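PDB 2Q1S: putative nucleotide sugar epimerase/ dehydratase from Bordetella bronchiseptica, which binds NADH on a Rossmann fold and probably converts a nucleotide sugar, as an epimerase or dehydratase, in lipopolysaccharide O-antigen biosynthesis. Local coordinates for residues 146-151 / 203-208; 280-285 / 328-333. All blocks are in the same frame, centred on the assembly; numbering follows the deposited sequence.

Contact 1 of 2, residues 146-151 / 203-208; sequences VVYSAA and TVRARF. With NAI (1,4-dihydronicotinamide adenine dinucleotide), chain B.
Tyr-148 O is held from strand 203-208 by two donors of unequal strength: Ala-206 N makes a nearly straight hydrogen bond of 2.8 Å (177° at the hydrogen), and Arg-205 CA adds a C-H...O contact at 3.5 Å. Val-204 O receives Tyr-148 N and Val-147 CA in the same way, and the ladder runs from Val-146 to Ala-150, a worked example of parallel pairing within a Rossmann sheet. Toward its C-terminal end the ladder changes: Ala-150 N still bonds Ala-206 O, though from 38° above the carbonyl plane, and only the last bond, Phe-208 N to Ala-150 O, is weak at 3.3 Å. Tyr-148, Ala-150, Arg-205 and Arg-207 lie on the face lined by helix 180-199. There Arg-205 CG meets the Tyr-148 ring at its edge, 4.2 Å from CD2, while the phenol oxygen is hydrogen-bonded to Lys-185 O. Both arginine heads run on to Glu-189 and Asp-170, which would balance their charge. Val-147, Ser-149 and Ala-206 occupy the other face. Phe-208 CG sits between the backbone N and the carbonyl carbon (chi1 50°), which swings the ring back toward Ser-149, with CZ 3.5 Å from Ser-149 CB. Phe-208 CE1 lies 3.5 Å from N1N of the dihydronicotinamide, obliquely. Ser-149 OG shares a 2.9 Å hydrogen bond with ribose O3D, and Ser-149 O receives Lys-185 NZ, which matches, with Tyr-181, the YxxxK motif of short-chain dehydrogenases and is itself hydrogen-bonded to the cofactor. The ribose is thus hydrogen-bonded, and the nicotinamide packed against, where the strands part, consistent with positioning of the ring.

Contact 2 of 2, residues 280-285 / 328-333; sequences GGVYNI and PEKARR
Pro-328 leads into helix 329-333 beside Asn-284; Pro-328 CA lies 4.5 Å from Asn-284 O, and the neighbouring Ser-327 O takes the amide NH2 of that asparagine. Lys-330 carries the main contact. With CG anti to the backbone N (chi1 -178°) and every later torsion extended, the chain crosses the Tyr-283 side chain at about a right angle, CE 3.6 Å from Tyr-283 CE2. NZ then serves two partners: it donates in the carbonyl plane to Val-282 O at 2.8 Å, and stands over the tyrosine face as a cation-pi pair, 4.8 Å from the ring centroid and 15° off its normal. Glu-167 and Glu-168 also touch this lysine. The arrangement illustrates how a short helix, running at 106° to strand 281-284, can be pinned to a strand whose backbone is paired on another side with strand 203-212 of the Rossmann-type sheet. Ala-331 comes next. Its N lies in the plane of the Tyr-283 ring, at the edge, and donates to a water 2.9 Å away; that water can in turn donate to Asn-284 O, joining the helix's first turn to the strand. Ala-331 CB, 4.2 Å from Ile-285 CD1, fits against that isoleucine and Asn-284 O.

In the fold
After the earlier strands of the sheet, 34-38 to 102-105, the chain lays down strand 145-151 and then travels through helix 180-199 before strand 203-212 runs parallel beside it; contact 1 thus closes a beta-alpha-beta crossover of 51 residues. Helix 263-276 comes before strand 281-284, which adds itself to the far flank of strand 203-212. Contact 2 closes a second excursion of 42 residues, through helix 293-304, when helix 329-335 settles on that strand. The two loops follow in series, neither nesting nor crossing. They meet along the shared sheet, where Gly-280 N probably bonds to Thr-203 O and Ile-285 N to Arg-207 O, so three neighbouring strands form one layer, with helix 329-335 against the last.

Contact 1 of 2, residues 146-151 / 203-208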
loop_
_atom_site.group_PDB
_atom_site.type_symbol
_atom_site.label_atom_id
_atom_site.label_comp_id
_atom_site.label_asym_id
_atom_site.label_seq_id
_atom_site.Cartn_x
_atom_site.Cartn_y
_atom_site.Cartn_z
ATOM N N VAL A 146 -0.523 13.776 14.731
ATOM C CA VAL A 146 -0.667 12.327 14.626
ATOM C C VAL A 146 0.693 11.756 14.253
ATOM O O VAL A 146 1.177 12.043 13.165
ATOM C CB VAL A 146 -1.721 11.930 13.520
ATOM C CG1 VAL A 146 -1.829 10.427 13.429
ATOM C CG2 VAL A 146 -3.065 12.592 13.876
ATOM N N VAL A 147 1.298 10.989 15.149
ATOM C CA VAL A 147 2.631 10.482 14.921
ATOM C C VAL A 147 2.531 8.992 14.575
ATOM O O VAL A 147 1.994 8.196 15.339
ATOM C CB VAL A 147 3.522 10.696 16.185
ATOM C CG1 VAL A 147 4.957 10.201 15.890
ATOM C CG2 VAL A 147 3.585 12.220 16.533
ATOM N N TYR A 148 3.123 8.662 13.424
ATOM C CA TYR A 148 3.139 7.299 12.882
ATOM C C TYR A 148 4.569 6.726 12.950
ATOM O O TYR A 148 5.504 7.372 12.443
ATOM C CB TYR A 148 2.652 7.366 11.423
ATOM C CG TYR A 148 2.895 6.063 10.630
ATOM C CD1 TYR A 148 2.265 4.869 11.008
ATOM C CD2 TYR A 148 3.717 6.046 9.535
ATOM C CE1 TYR A 148 2.455 3.706 10.318
ATOM C CE2 TYR A 148 3.957 4.876 8.834
ATOM C CZ TYR A 148 3.304 3.695 9.194
ATOM O OH TYR A 148 3.508 2.537 8.513
ATOM N N SER A 149 4.727 5.572 13.617
ATOM C CA SER A 149 6.007 4.894 13.627
ATOM C C SER A 149 6.257 4.166 12.327
ATOM O O SER A 149 5.631 3.163 12.038
ATOM C CB SER A 149 6.111 3.959 14.816
ATOM O OG SER A 149 4.960 3.148 14.939
ATOM N N ALA A 150 7.193 4.707 11.539
ATOM C CA ALA A 150 7.592 4.160 10.269
ATOM C C ALA A 150 8.899 3.347 10.426
ATOM O O ALA A 150 9.589 3.419 11.461
ATOM C CB ALA A 150 7.760 5.332 9.305
ATOM N N ALA A 151 9.293 2.620 9.408
ATOM C CA ALA A 151 10.530 1.863 9.497
ATOM C C ALA A 151 11.729 2.619 8.913
ATOM O O ALA A 151 11.608 3.315 7.908
ATOM C CB ALA A 151 10.364 0.506 8.827
ATOM N N THR A 203 0.009 14.892 10.275
ATOM C CA THR A 203 0.821 13.674 10.446
ATOM C C THR A 203 2.314 13.978 10.506
ATOM O O THR A 203 2.813 14.896 9.831
ATOM C CB THR A 203 0.597 12.698 9.296
ATOM O OG1 THR A 203 0.999 13.307 8.058
ATOM C CG2 THR A 203 -0.870 12.250 9.257
ATOM N N VAL A 204 3.022 13.184 11.340
ATOM C CA VAL A 204 4.495 13.225 11.350
ATOM C C VAL A 204 4.934 11.755 11.339
ATOM O O VAL A 204 4.439 10.987 12.141
ATOM C CB VAL A 204 5.015 13.902 12.608
ATOM C CG1 VAL A 204 6.546 13.878 12.601
ATOM C CG2 VAL A 204 4.510 15.318 12.660
ATOM N N ARG A 205 5.810 11.398 10.393
ATOM C CA ARG A 205 6.308 10.034 10.282
ATOM C C ARG A 205 7.621 10.005 11.050
ATOM O O ARG A 205 8.500 10.818 10.796
ATOM C CB ARG A 205 6.537 9.702 8.799
ATOM C CG ARG A 205 5.181 9.648 8.029
ATOM C CD ARG A 205 5.481 9.853 6.519
ATOM N NE ARG A 205 5.736 11.222 6.133
ATOM C CZ ARG A 205 6.601 11.591 5.186
ATOM N NH1 ARG A 205 7.343 10.654 4.612
ATOM N NH2 ARG A 205 6.750 12.859 4.865
ATOM N N ALA A 206 7.726 9.045 11.976
ATOM C CA ALA A 206 8.952 8.880 12.780
ATOM C C ALA A 206 9.591 7.571 12.360
ATOM O O ALA A 206 9.037 6.542 12.610
ATOM C CB ALA A 206 8.595 8.844 14.297
ATOM N N ARG A 207 10.746 7.630 11.682
ATOM C CA ARG A 207 11.430 6.430 11.188
ATOM C C ARG A 207 12.478 5.993 12.213
ATOM O O ARG A 207 13.333 6.767 12.600
ATOM C CB ARG A 207 12.159 6.771 9.879
ATOM C CG ARG A 207 11.210 6.960 8.704
ATOM C CD ARG A 207 12.004 7.323 7.442
ATOM N NE ARG A 207 11.083 7.560 6.336
ATOM C CZ ARG A 207 11.367 8.346 5.273
ATOM N NH1 ARG A 207 12.554 8.935 5.145
ATOM N NH2 ARG A 207 10.443 8.521 4.313
ATOM N N PHE A 208 12.377 4.749 12.639
ATOM C CA PHE A 208 13.420 4.267 13.530
ATOM C C PHE A 208 13.719 2.801 13.254
ATOM O O PHE A 208 13.091 2.181 12.408
ATOM C CB PHE A 208 13.115 4.618 15.001
ATOM C CG PHE A 208 11.722 4.240 15.464
ATOM C CD1 PHE A 208 11.486 2.986 15.931
ATOM C CD2 PHE A 208 10.697 5.190 15.513
ATOM C CE1 PHE A 208 10.232 2.597 16.391
ATOM C CE2 PHE A 208 9.418 4.834 15.988
ATOM C CZ PHE A 208 9.191 3.501 16.448
HETATM P PA NAI B . 4.934 -4.529 19.253
HETATM O O1A NAI B . 4.481 -5.710 18.472
HETATM O O2A NAI B . 5.386 -4.729 20.718
HETATM O O5B NAI B . 3.897 -3.385 19.218
HETATM C C5B NAI B . 2.814 -3.288 18.287
HETATM C C4B NAI B . 1.479 -3.270 19.013
HETATM O O4B NAI B . 0.436 -3.215 18.046
HETATM C C3B NAI B . 1.273 -4.562 19.846
HETATM O O3B NAI B . 0.909 -4.219 21.194
HETATM C C2B NAI B . 0.088 -5.223 19.155
HETATM O O2B NAI B . -0.820 -6.006 19.989
HETATM C C1B NAI B . -0.647 -4.017 18.567
HETATM N N9A NAI B . -1.580 -4.331 17.499
HETATM C C8A NAI B . -1.418 -5.252 16.500
HETATM N N7A NAI B . -2.478 -5.209 15.691
HETATM C C5A NAI B . -3.350 -4.257 16.130
HETATM C C6A NAI B . -4.658 -3.717 15.733
HETATM N N6A NAI B . -5.333 -4.153 14.664
HETATM N N1A NAI B . -5.228 -2.716 16.475
HETATM C C2A NAI B . -4.562 -2.263 17.571
HETATM N N3A NAI B . -3.364 -2.680 18.015
HETATM C C4A NAI B . -2.699 -3.677 17.331
HETATM O O3 NAI B . 6.177 -3.978 18.411
HETATM P PN NAI B . 7.049 -2.622 18.625
HETATM O O1N NAI B . 8.446 -2.915 18.394
HETATM O O2N NAI B . 6.525 -1.981 19.885
HETATM O O5D NAI B . 6.471 -1.702 17.399
HETATM C C5D NAI B . 5.837 -0.432 17.629
HETATM C C4D NAI B . 5.864 0.332 16.304
HETATM O O4D NAI B . 7.201 0.623 15.974
HETATM C C3D NAI B . 5.366 -0.505 15.125
HETATM O O3D NAI B . 4.572 0.355 14.298
HETATM C C2D NAI B . 6.619 -0.956 14.438
HETATM O O2D NAI B . 6.387 -1.222 13.029
HETATM C C1D NAI B . 7.527 0.228 14.626
HETATM N N1N NAI B . 8.928 -0.087 14.538
HETATM C C2N NAI B . 9.596 -0.772 15.524
HETATM C C3N NAI B . 10.959 -1.036 15.418
HETATM C C7N NAI B . 11.714 -1.809 16.495
HETATM O O7N NAI B . 12.911 -1.986 16.345
HETATM N N7N NAI B . 11.001 -2.225 17.572
HETATM C C4N NAI B . 11.694 -0.544 14.306
HETATM C C5N NAI B . 10.977 0.195 13.322
HETATM C C6N NAI B . 9.614 0.433 13.486
#

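Contact 2 of 2, residues 280-285 / 328-333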
loop_
_atom_site.group_PDB
_atom_site.type_symbol
_atom_site.label_atom_id
_atom_site.label_comp_id
_atom_site.label_asym_id
_atom_site.label_seq_id
_atom_site.Cartn_x
_atom_site.Cartn_y
_atom_site.Cartn_z
ATOM N N GLY A 280 2.942 16.788 7.967
ATOM C CA GLY A 280 3.328 16.280 6.660
ATOM C C GLY A 280 4.760 15.796 6.605
ATOM O O GLY A 280 5.174 15.238 5.592
ATOM N N GLY A 281 5.516 16.001 7.691
ATOM C CA GLY A 281 6.936 15.742 7.660
ATOM C C GLY A 281 7.363 14.379 8.154
ATOM O O GLY A 281 6.546 13.569 8.594
ATOM N N VAL A 282 8.687 14.170 8.081
ATOM C CA VAL A 282 9.299 12.879 8.475
ATOM C C VAL A 282 10.633 13.131 9.172
ATOM O O VAL A 282 11.411 13.992 8.736
ATOM C CB VAL A 282 9.454 11.876 7.285
ATOM C CG1 VAL A 282 10.220 12.488 6.083
ATOM C CG2 VAL A 282 10.076 10.588 7.733
ATOM N N TYR A 283 10.881 12.351 10.229
ATOM C CA TYR A 283 12.109 12.485 11.019
ATOM C C TYR A 283 12.662 11.119 11.328
ATOM O O TYR A 283 11.950 10.245 11.763
ATOM C CB TYR A 283 11.852 13.190 12.355
ATOM C CG TYR A 283 11.321 14.588 12.213
ATOM C CD1 TYR A 283 9.930 14.806 12.073
ATOM C CD2 TYR A 283 12.175 15.690 12.180
ATOM C CE1 TYR A 283 9.427 16.100 11.900
ATOM C CE2 TYR A 283 11.659 16.974 12.034
ATOM C CZ TYR A 283 10.303 17.169 11.882
ATOM O OH TYR A 283 9.819 18.461 11.744
ATOM N N ASN A 284 13.953 10.947 11.097
ATOM C CA ASN A 284 14.666 9.782 11.644
ATOM C C ASN A 284 14.861 9.957 13.153
ATOM O O ASN A 284 15.349 11.010 13.602
ATOM C CB ASN A 284 16.053 9.614 11.015
ATOM C CG ASN A 284 16.005 9.365 9.519
ATOM O OD1 ASN A 284 15.065 8.806 9.005
ATOM N ND2 ASN A 284 17.057 9.775 8.825
ATOM N N ILE A 285 14.473 8.933 13.919
ATOM C CA ILE A 285 14.739 8.861 15.364
ATOM C C ILE A 285 15.795 7.727 15.517
ATOM O O ILE A 285 15.494 6.535 15.389
ATOM C CB ILE A 285 13.403 8.550 16.149
ATOM C CG1 ILE A 285 12.378 9.681 15.895
ATOM C CG2 ILE A 285 13.671 8.372 17.660
ATOM C CD1 ILE A 285 12.871 11.099 16.142
ATOM N N PRO A 328 20.497 11.304 12.260
ATOM C CA PRO A 328 19.722 11.942 13.313
ATOM C C PRO A 328 19.718 13.482 13.243
ATOM O O PRO A 328 19.193 14.128 14.143
ATOM C CB PRO A 328 20.448 11.483 14.585
ATOM C CG PRO A 328 21.871 11.366 14.172
ATOM C CD PRO A 328 21.862 10.961 12.717
ATOM N N GLU A 329 20.314 14.072 12.203
ATOM C CA GLU A 329 20.526 15.530 12.199
ATOM C C GLU A 329 19.242 16.379 12.110
ATOM O O GLU A 329 19.113 17.433 12.740
ATOM C CB GLU A 329 21.521 15.920 11.117
ATOM C CG GLU A 329 22.904 15.393 11.437
ATOM C CD GLU A 329 23.290 15.641 12.911
ATOM O OE1 GLU A 329 23.146 16.813 13.367
ATOM O OE2 GLU A 329 23.721 14.659 13.599
ATOM N N LYS A 330 18.269 15.941 11.323
ATOM C CA LYS A 330 17.064 16.747 11.203
ATOM C C LYS A 330 16.319 16.910 12.553
ATOM O O LYS A 330 16.125 18.100 13.054
ATOM C CB LYS A 330 16.151 16.180 10.117
ATOM C CG LYS A 330 14.901 17.024 9.917
ATOM C CD LYS A 330 14.121 16.402 8.721
ATOM C CE LYS A 330 12.734 17.026 8.596
ATOM N NZ LYS A 330 12.061 16.353 7.420
ATOM N N ALA A 331 15.991 15.744 13.199
ATOM C CA ALA A 331 15.475 15.791 14.580
ATOM C C ALA A 331 16.339 16.614 15.567
ATOM O O ALA A 331 15.810 17.290 16.437
ATOM C CB ALA A 331 15.318 14.376 15.090
ATOM N N ARG A 332 17.681 16.567 15.446
ATOM C CA ARG A 332 18.464 17.350 16.386
ATOM C C ARG A 332 18.161 18.836 16.170
ATOM O O ARG A 332 18.056 19.607 17.187
ATOM C CB ARG A 332 19.953 17.045 16.180
ATOM C CG ARG A 332 20.935 17.800 17.080
ATOM C CD ARG A 332 22.357 17.310 16.803
ATOM N NE ARG A 332 22.652 16.196 17.725
ATOM C CZ ARG A 332 22.990 14.943 17.376
ATOM N NH1 ARG A 332 23.119 14.604 16.101
ATOM N NH2 ARG A 332 23.235 14.027 18.331
ATOM N N ARG A 333 18.152 19.253 14.869
ATOM C CA ARG A 333 18.120 20.672 14.500
ATOM C C ARG A 333 16.724 21.255 14.710
ATOM O O ARG A 333 16.567 22.344 15.279
ATOM C CB ARG A 333 18.566 20.833 13.041
ATOM C CG ARG A 333 18.510 22.267 12.503
ATOM C CD ARG A 333 18.875 22.337 11.023
ATOM N NE ARG A 333 17.985 21.506 10.215
ATOM C CZ ARG A 333 18.339 20.372 9.602
ATOM N NH1 ARG A 333 19.593 19.917 9.669
ATOM N NH2 ARG A 333 17.432 19.704 8.901
HETATM O O HOH W 1 16.563 13.099 12.176
#